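Local coordinates for sortase, SrtB family (Streptococcus pneumoniae PCS8235, PDB 4Y4Q), which probably acts as a pilus-associated class B sortase, a cysteine transpeptidase family enzyme involved in forming the Type II pilus of the pneumococcus, at residues Phe144-Arg154 and Ala204-Leu212. Numbering follows the deposited sequence.
Sequences FADQEFFDQHR and AMHKRDISL
H206, on a short edge strand of the sortase beta-barrel, and R208, just past that strand, reach to the short helix 147-152 and between them grip F150. Strand 206-207 pairs antiparallel with strand 163-176, where M205 and H206 together lie opposite M172, forming a classic beta bulge. The ring of F150 is the apolar centre of the contact, phenylalanine offering a flat face to each partner: CB of H206 sits squarely over one face, 3.6 Å from the ring centroid, a CH-pi contact only 5° off the normal. The guanidinium of R208 stacks flat on the opposite face with planes 2° apart, though the centres lie 4.6 Å from each other, so the overlap is offset and F150 is sandwiched. Arginine suits this place because its flat cation can cover an aromatic ring while its N-H groups still point outward in its own plane. R208 NH2 donates to F150 O at 3.0 Å, and R208 NH1 donates to I169 O. A bend at chi3 (57°) turns the guanidinium back toward the helix. On its other face lies the aliphatic part of R154, with CD 3.6 Å from NE of R208. The extended chain of R154 carries its own charge onward to a salt bridge with E168, which would offset the closeness of two cations.

At the other end of the helix, H206 serves as a donor to the backbone just ahead of it. D146 suits the N-cap because its carboxylate can accept a first-turn N-H, here F149 N through OD2. Histidine suits its place by offering an in-plane N-H: H206 NE2 donates to A145 O at 2.7 Å; this oxygen lies nearly in the ring plane, while NE2 stands well above the plane of the A145 carbonyl.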
ATOM      1  N   PHE A 144       5.950 -10.624  -4.770  1.00 30.66           N
ATOM      2  CA  PHE A 144       5.928  -9.779  -5.964  1.00 27.02           C
ATOM      3  C   PHE A 144       7.333  -9.545  -6.534  1.00 33.28           C
ATOM      4  O   PHE A 144       7.482  -8.993  -7.622  1.00 33.40           O
ATOM      5  CB  PHE A 144       5.224  -8.445  -5.677  1.00 24.98           C
ATOM      6  CG  PHE A 144       3.722  -8.565  -5.564  1.00 23.89           C
ATOM      7  CD1 PHE A 144       3.123  -8.892  -4.354  1.00 27.05           C
ATOM      8  CD2 PHE A 144       2.913  -8.372  -6.676  1.00 22.08           C
ATOM      9  CE1 PHE A 144       1.729  -9.016  -4.258  1.00 30.54           C
ATOM     10  CE2 PHE A 144       1.517  -8.490  -6.586  1.00 22.13           C
ATOM     11  CZ  PHE A 144       0.928  -8.813  -5.381  1.00 24.16           C
ATOM     12  N   ALA A 145       8.365  -9.976  -5.813  1.00 27.35           N
ATOM     13  CA  ALA A 145       9.720  -9.911  -6.353  1.00 43.45           C
ATOM     14  C   ALA A 145       9.929 -10.938  -7.470  1.00 43.13           C
ATOM     15  O   ALA A 145      10.874 -10.825  -8.250  1.00 43.82           O
ATOM     16  CB  ALA A 145      10.754 -10.091  -5.252  1.00 30.30           C
ATOM     17  N   ASP A 146       9.041 -11.928  -7.545  1.00 45.92           N
ATOM     18  CA  ASP A 146       9.083 -12.930  -8.613  1.00 41.88           C
ATOM     19  C   ASP A 146       8.337 -12.444  -9.863  1.00 41.25           C
ATOM     20  O   ASP A 146       7.194 -11.978  -9.776  1.00 36.81           O
ATOM     21  CB  ASP A 146       8.502 -14.259  -8.128  1.00 43.08           C
ATOM     22  CG  ASP A 146       8.563 -15.344  -9.190  1.00 55.44           C
ATOM     23  OD1 ASP A 146       9.685 -15.790  -9.532  1.00 59.34           O
ATOM     24  OD2 ASP A 146       7.487 -15.752  -9.681  1.00 54.25           O
ATOM     25  N   GLN A 147       8.996 -12.539 -11.015  1.00 43.90           N
ATOM     26  CA  GLN A 147       8.457 -12.030 -12.276  1.00 42.68           C
ATOM     27  C   GLN A 147       7.041 -12.551 -12.537  1.00 44.38           C
ATOM     28  O   GLN A 147       6.114 -11.779 -12.777  1.00 45.71           O
ATOM     29  CB  GLN A 147       9.387 -12.421 -13.440  1.00 47.83           C
ATOM     30  CG  GLN A 147       9.033 -11.788 -14.803  1.00 45.32           C
ATOM     31  CD  GLN A 147       9.158 -10.263 -14.796  1.00 50.38           C
ATOM     32  OE1 GLN A 147       8.160  -9.538 -14.674  1.00 49.62           O
ATOM     33  NE2 GLN A 147      10.388  -9.772 -14.912  1.00 50.64           N
ATOM     34  N   GLU A 148       6.883 -13.866 -12.470  1.00 40.03           N
ATOM     35  CA  GLU A 148       5.604 -14.514 -12.742  1.00 37.96           C
ATOM     36  C   GLU A 148       4.489 -14.082 -11.781  1.00 36.17           C
ATOM     37  O   GLU A 148       3.390 -13.716 -12.200  1.00 42.47           O
ATOM     38  CB  GLU A 148       5.803 -16.030 -12.689  1.00 43.64           C
ATOM     39  CG  GLU A 148       4.736 -16.842 -13.371  1.00 57.17           C
ATOM     40  CD  GLU A 148       5.114 -18.315 -13.444  1.00 65.39           C
ATOM     41  OE1 GLU A 148       6.189 -18.625 -14.016  1.00 63.65           O
ATOM     42  OE2 GLU A 148       4.347 -19.151 -12.912  1.00 65.22           O
ATOM     43  N   PHE A 149       4.771 -14.124 -10.487  1.00 35.98           N
ATOM     44  CA  PHE A 149       3.784 -13.718  -9.504  1.00 36.91           C
ATOM     45  C   PHE A 149       3.404 -12.246  -9.737  1.00 34.01           C
ATOM     46  O   PHE A 149       2.221 -11.877  -9.676  1.00 32.88           O
ATOM     47  CB  PHE A 149       4.347 -13.935  -8.095  1.00 39.37           C
ATOM     48  CG  PHE A 149       3.324 -13.812  -6.995  1.00 37.08           C
ATOM     49  CD1 PHE A 149       2.966 -12.562  -6.500  1.00 41.76           C
ATOM     50  CD2 PHE A 149       2.738 -14.944  -6.442  1.00 37.85           C
ATOM     51  CE1 PHE A 149       2.027 -12.433  -5.481  1.00 35.59           C
ATOM     52  CE2 PHE A 149       1.802 -14.829  -5.419  1.00 39.59           C
ATOM     53  CZ  PHE A 149       1.445 -13.565  -4.939  1.00 33.84           C
ATOM     54  N   PHE A 150       4.396 -11.412 -10.026  1.00 35.63           N
ATOM     55  CA  PHE A 150       4.121 -10.009 -10.325  1.00 35.32           C
ATOM     56  C   PHE A 150       3.239  -9.865 -11.564  1.00 29.04           C
ATOM     57  O   PHE A 150       2.306  -9.069 -11.570  1.00 27.64           O
ATOM     58  CB  PHE A 150       5.414  -9.211 -10.540  1.00 33.17           C
ATOM     59  CG  PHE A 150       5.170  -7.761 -10.890  1.00 32.09           C
ATOM     60  CD1 PHE A 150       5.026  -6.806  -9.884  1.00 30.85           C
ATOM     61  CD2 PHE A 150       5.058  -7.355 -12.215  1.00 29.79           C
ATOM     62  CE1 PHE A 150       4.793  -5.462 -10.192  1.00 28.17           C
ATOM     63  CE2 PHE A 150       4.828  -6.015 -12.537  1.00 39.83           C
ATOM     64  CZ  PHE A 150       4.695  -5.066 -11.521  1.00 33.05           C
ATOM     65  N   ASP A 151       3.551 -10.614 -12.620  1.00 29.05           N
ATOM     66  CA  ASP A 151       2.806 -10.489 -13.867  1.00 33.84           C
ATOM     67  C   ASP A 151       1.354 -10.897 -13.680  1.00 36.97           C
ATOM     68  O   ASP A 151       0.459 -10.356 -14.328  1.00 38.90           O
ATOM     69  CB  ASP A 151       3.442 -11.334 -14.982  1.00 35.26           C
ATOM     70  CG  ASP A 151       4.807 -10.798 -15.423  1.00 45.76           C
ATOM     71  OD1 ASP A 151       5.103  -9.609 -15.167  1.00 40.22           O
ATOM     72  OD2 ASP A 151       5.584 -11.566 -16.031  1.00 56.95           O
ATOM     73  N   GLN A 152       1.117 -11.842 -12.776  1.00 33.29           N
ATOM     74  CA  GLN A 152      -0.192 -12.468 -12.681  1.00 37.86           C
ATOM     75  C   GLN A 152      -1.128 -11.891 -11.611  1.00 37.16           C
ATOM     76  O   GLN A 152      -2.306 -12.239 -11.585  1.00 40.96           O
ATOM     77  CB  GLN A 152      -0.036 -13.985 -12.506  1.00 40.24           C
ATOM     78  CG  GLN A 152       0.739 -14.650 -13.647  1.00 53.31           C
ATOM     79  CD  GLN A 152       0.161 -15.998 -14.042  1.00 60.27           C
ATOM     80  OE1 GLN A 152      -0.166 -16.819 -13.186  1.00 64.84           O
ATOM     81  NE2 GLN A 152       0.019 -16.224 -15.344  1.00 65.34           N
ATOM     82  N   HIS A 153      -0.554 -11.147 -10.680  1.00 38.01           N
ATOM     83  CA  HIS A 153      -1.351 -10.432  -9.722  1.00 30.12           C
ATOM     84  C   HIS A 153      -1.247  -9.005 -10.184  1.00 29.53           C
ATOM     85  O   HIS A 153      -0.213  -8.357 -10.017  1.00 30.33           O
ATOM     86  CB  HIS A 153      -0.773 -10.582  -8.315  1.00 28.20           C
ATOM     87  CG  HIS A 153      -0.684 -12.001  -7.846  1.00 31.96           C
ATOM     88  ND1 HIS A 153       0.402 -12.806  -8.112  1.00 31.24           N
ATOM     89  CD2 HIS A 153      -1.547 -12.758  -7.129  1.00 32.24           C
ATOM     90  CE1 HIS A 153       0.204 -13.998  -7.579  1.00 39.85           C
ATOM     91  NE2 HIS A 153      -0.971 -13.995  -6.977  1.00 32.11           N
ATOM     92  N   ARG A 154      -2.327  -8.509 -10.762  1.00 28.85           N
ATOM     93  CA  ARG A 154      -2.365  -7.118 -11.170  1.00 28.70           C
ATOM     94  C   ARG A 154      -3.431  -6.316 -10.430  1.00 30.00           C
ATOM     95  O   ARG A 154      -3.241  -5.141 -10.148  1.00 27.22           O
ATOM     96  CB  ARG A 154      -2.606  -7.057 -12.685  1.00 27.12           C
ATOM     97  CG  ARG A 154      -2.719  -5.658 -13.271  1.00 29.53           C
ATOM     98  CD  ARG A 154      -2.612  -5.727 -14.778  1.00 34.71           C
ATOM     99  NE  ARG A 154      -3.032  -4.509 -15.463  1.00 42.29           N
ATOM    100  CZ  ARG A 154      -2.860  -4.303 -16.767  1.00 49.84           C
ATOM    101  NH1 ARG A 154      -2.262  -5.227 -17.510  1.00 53.24           N
ATOM    102  NH2 ARG A 154      -3.279  -3.181 -17.331  1.00 49.65           N
ATOM    103  N   ALA A 204      12.425   0.763  -9.822  1.00 30.72           N
ATOM    104  CA  ALA A 204      11.525  -0.385  -9.765  1.00 36.42           C
ATOM    105  C   ALA A 204      12.284  -1.693  -9.970  1.00 45.28           C
ATOM    106  O   ALA A 204      13.198  -1.749 -10.791  1.00 48.28           O
ATOM    107  CB  ALA A 204      10.449  -0.249 -10.820  1.00 29.19           C
ATOM    108  N   MET A 205      11.913  -2.742  -9.237  1.00 42.95           N
ATOM    109  CA  MET A 205      12.450  -4.074  -9.519  1.00 37.40           C
ATOM    110  C   MET A 205      11.581  -4.744 -10.587  1.00 35.85           C
ATOM    111  O   MET A 205      12.086  -5.434 -11.475  1.00 35.88           O
ATOM    112  CB  MET A 205      12.529  -4.919  -8.247  1.00 38.71           C
ATOM    113  CG  MET A 205      12.846  -6.399  -8.518  1.00 51.42           C
ATOM    114  SD  MET A 205      13.279  -7.337  -7.038  1.00 67.26           S
ATOM    115  CE  MET A 205      13.857  -8.878  -7.765  1.00 65.44           C
ATOM    116  N   HIS A 206      10.267  -4.542 -10.490  1.00 31.99           N
ATOM    117  CA  HIS A 206       9.356  -4.859 -11.593  1.00 27.29           C
ATOM    118  C   HIS A 206       8.392  -3.682 -11.753  1.00 30.90           C
ATOM    119  O   HIS A 206       8.087  -2.980 -10.783  1.00 34.98           O
ATOM    120  CB  HIS A 206       8.557  -6.146 -11.314  1.00 37.21           C
ATOM    121  CG  HIS A 206       9.410  -7.357 -11.082  1.00 39.64           C
ATOM    122  ND1 HIS A 206      10.135  -7.962 -12.086  1.00 45.75           N
ATOM    123  CD2 HIS A 206       9.652  -8.075  -9.958  1.00 39.12           C
ATOM    124  CE1 HIS A 206      10.792  -8.999 -11.591  1.00 48.29           C
ATOM    125  NE2 HIS A 206      10.511  -9.091 -10.303  1.00 43.74           N
ATOM    126  N   LYS A 207       7.902  -3.466 -12.967  1.00 33.18           N
ATOM    127  CA  LYS A 207       6.879  -2.449 -13.181  1.00 32.71           C
ATOM    128  C   LYS A 207       6.131  -2.773 -14.446  1.00 34.80           C
ATOM    129  O   LYS A 207       6.641  -3.506 -15.288  1.00 39.72           O
ATOM    130  CB  LYS A 207       7.504  -1.052 -13.298  1.00 31.89           C
ATOM    131  CG  LYS A 207       8.436  -0.902 -14.495  1.00 41.10           C
ATOM    132  CD  LYS A 207       9.048   0.493 -14.527  1.00 44.59           C
ATOM    133  CE  LYS A 207      10.193   0.555 -15.523  1.00 53.25           C
ATOM    134  NZ  LYS A 207      10.682   1.944 -15.673  1.00 63.36           N
ATOM    135  N   ARG A 208       4.910  -2.257 -14.571  1.00 31.22           N
ATOM    136  CA  ARG A 208       4.177  -2.350 -15.836  1.00 39.40           C
ATOM    137  C   ARG A 208       3.824  -0.944 -16.273  1.00 40.96           C
ATOM    138  O   ARG A 208       3.604  -0.073 -15.441  1.00 42.40           O
ATOM    139  CB  ARG A 208       2.906  -3.209 -15.710  1.00 35.85           C
ATOM    140  CG  ARG A 208       2.012  -2.869 -14.519  1.00 38.99           C
ATOM    141  CD  ARG A 208       0.685  -3.654 -14.563  1.00 45.11           C
ATOM    142  NE  ARG A 208       0.909  -5.099 -14.599  1.00 39.00           N
ATOM    143  CZ  ARG A 208       1.023  -5.865 -13.519  1.00 35.32           C
ATOM    144  NH1 ARG A 208       0.913  -5.322 -12.315  1.00 22.86           N
ATOM    145  NH2 ARG A 208       1.240  -7.176 -13.647  1.00 36.99           N
ATOM    146  N   ASP A 209       3.772  -0.720 -17.576  1.00 50.77           N
ATOM    147  CA  ASP A 209       3.423   0.592 -18.092  1.00 55.20           C
ATOM    148  C   ASP A 209       1.912   0.817 -17.995  1.00 58.58           C
ATOM    149  O   ASP A 209       1.146   0.152 -18.686  1.00 65.49           O
ATOM    150  CB  ASP A 209       3.884   0.713 -19.546  1.00 63.19           C
ATOM    151  CG  ASP A 209       4.016   2.153 -19.998  1.00 78.63           C
ATOM    152  OD1 ASP A 209       3.116   2.964 -19.679  1.00 85.50           O
ATOM    153  OD2 ASP A 209       5.024   2.478 -20.663  1.00 82.55           O
ATOM    154  N   ILE A 210       1.477   1.722 -17.118  1.00 57.41           N
ATOM    155  CA  ILE A 210       0.078   2.177 -17.134  1.00 54.27           C
ATOM    156  C   ILE A 210      -0.040   3.703 -17.109  1.00 53.22           C
ATOM    157  O   ILE A 210       0.959   4.413 -16.934  1.00 54.52           O
ATOM    158  CB  ILE A 210      -0.791   1.562 -16.005  1.00 53.71           C
ATOM    159  CG1 ILE A 210      -0.440   2.150 -14.636  1.00 52.35           C
ATOM    160  CG2 ILE A 210      -0.684   0.033 -15.990  1.00 54.32           C
ATOM    161  CD1 ILE A 210      -1.366   1.627 -13.527  1.00 44.22           C
ATOM    162  N   SER A 211      -1.261   4.199 -17.288  1.00 50.65           N
ATOM    163  CA  SER A 211      -1.496   5.640 -17.400  1.00 60.30           C
ATOM    164  C   SER A 211      -1.374   6.320 -16.040  1.00 57.45           C
ATOM    165  O   SER A 211      -2.231   6.135 -15.170  1.00 57.82           O
ATOM    166  CB  SER A 211      -2.874   5.909 -18.007  1.00 65.54           C
ATOM    167  OG  SER A 211      -3.083   7.296 -18.203  1.00 73.29           O
ATOM    168  N   LEU A 212      -0.314   7.106 -15.866  1.00 51.17           N
ATOM    169  CA  LEU A 212      -0.001   7.686 -14.561  1.00 58.21           C
ATOM    170  C   LEU A 212       0.295   9.176 -14.609  1.00 65.74           C
ATOM    171  O   LEU A 212       1.183   9.635 -15.340  1.00 63.53           O
ATOM    172  CB  LEU A 212       1.178   6.961 -13.919  1.00 59.51           C
ATOM    173  CG  LEU A 212       0.773   5.889 -12.916  1.00 63.51           C
ATOM    174  CD1 LEU A 212       2.001   5.351 -12.201  1.00 60.80           C
ATOM    175  CD2 LEU A 212      -0.227   6.482 -11.938  1.00 64.33           C
TER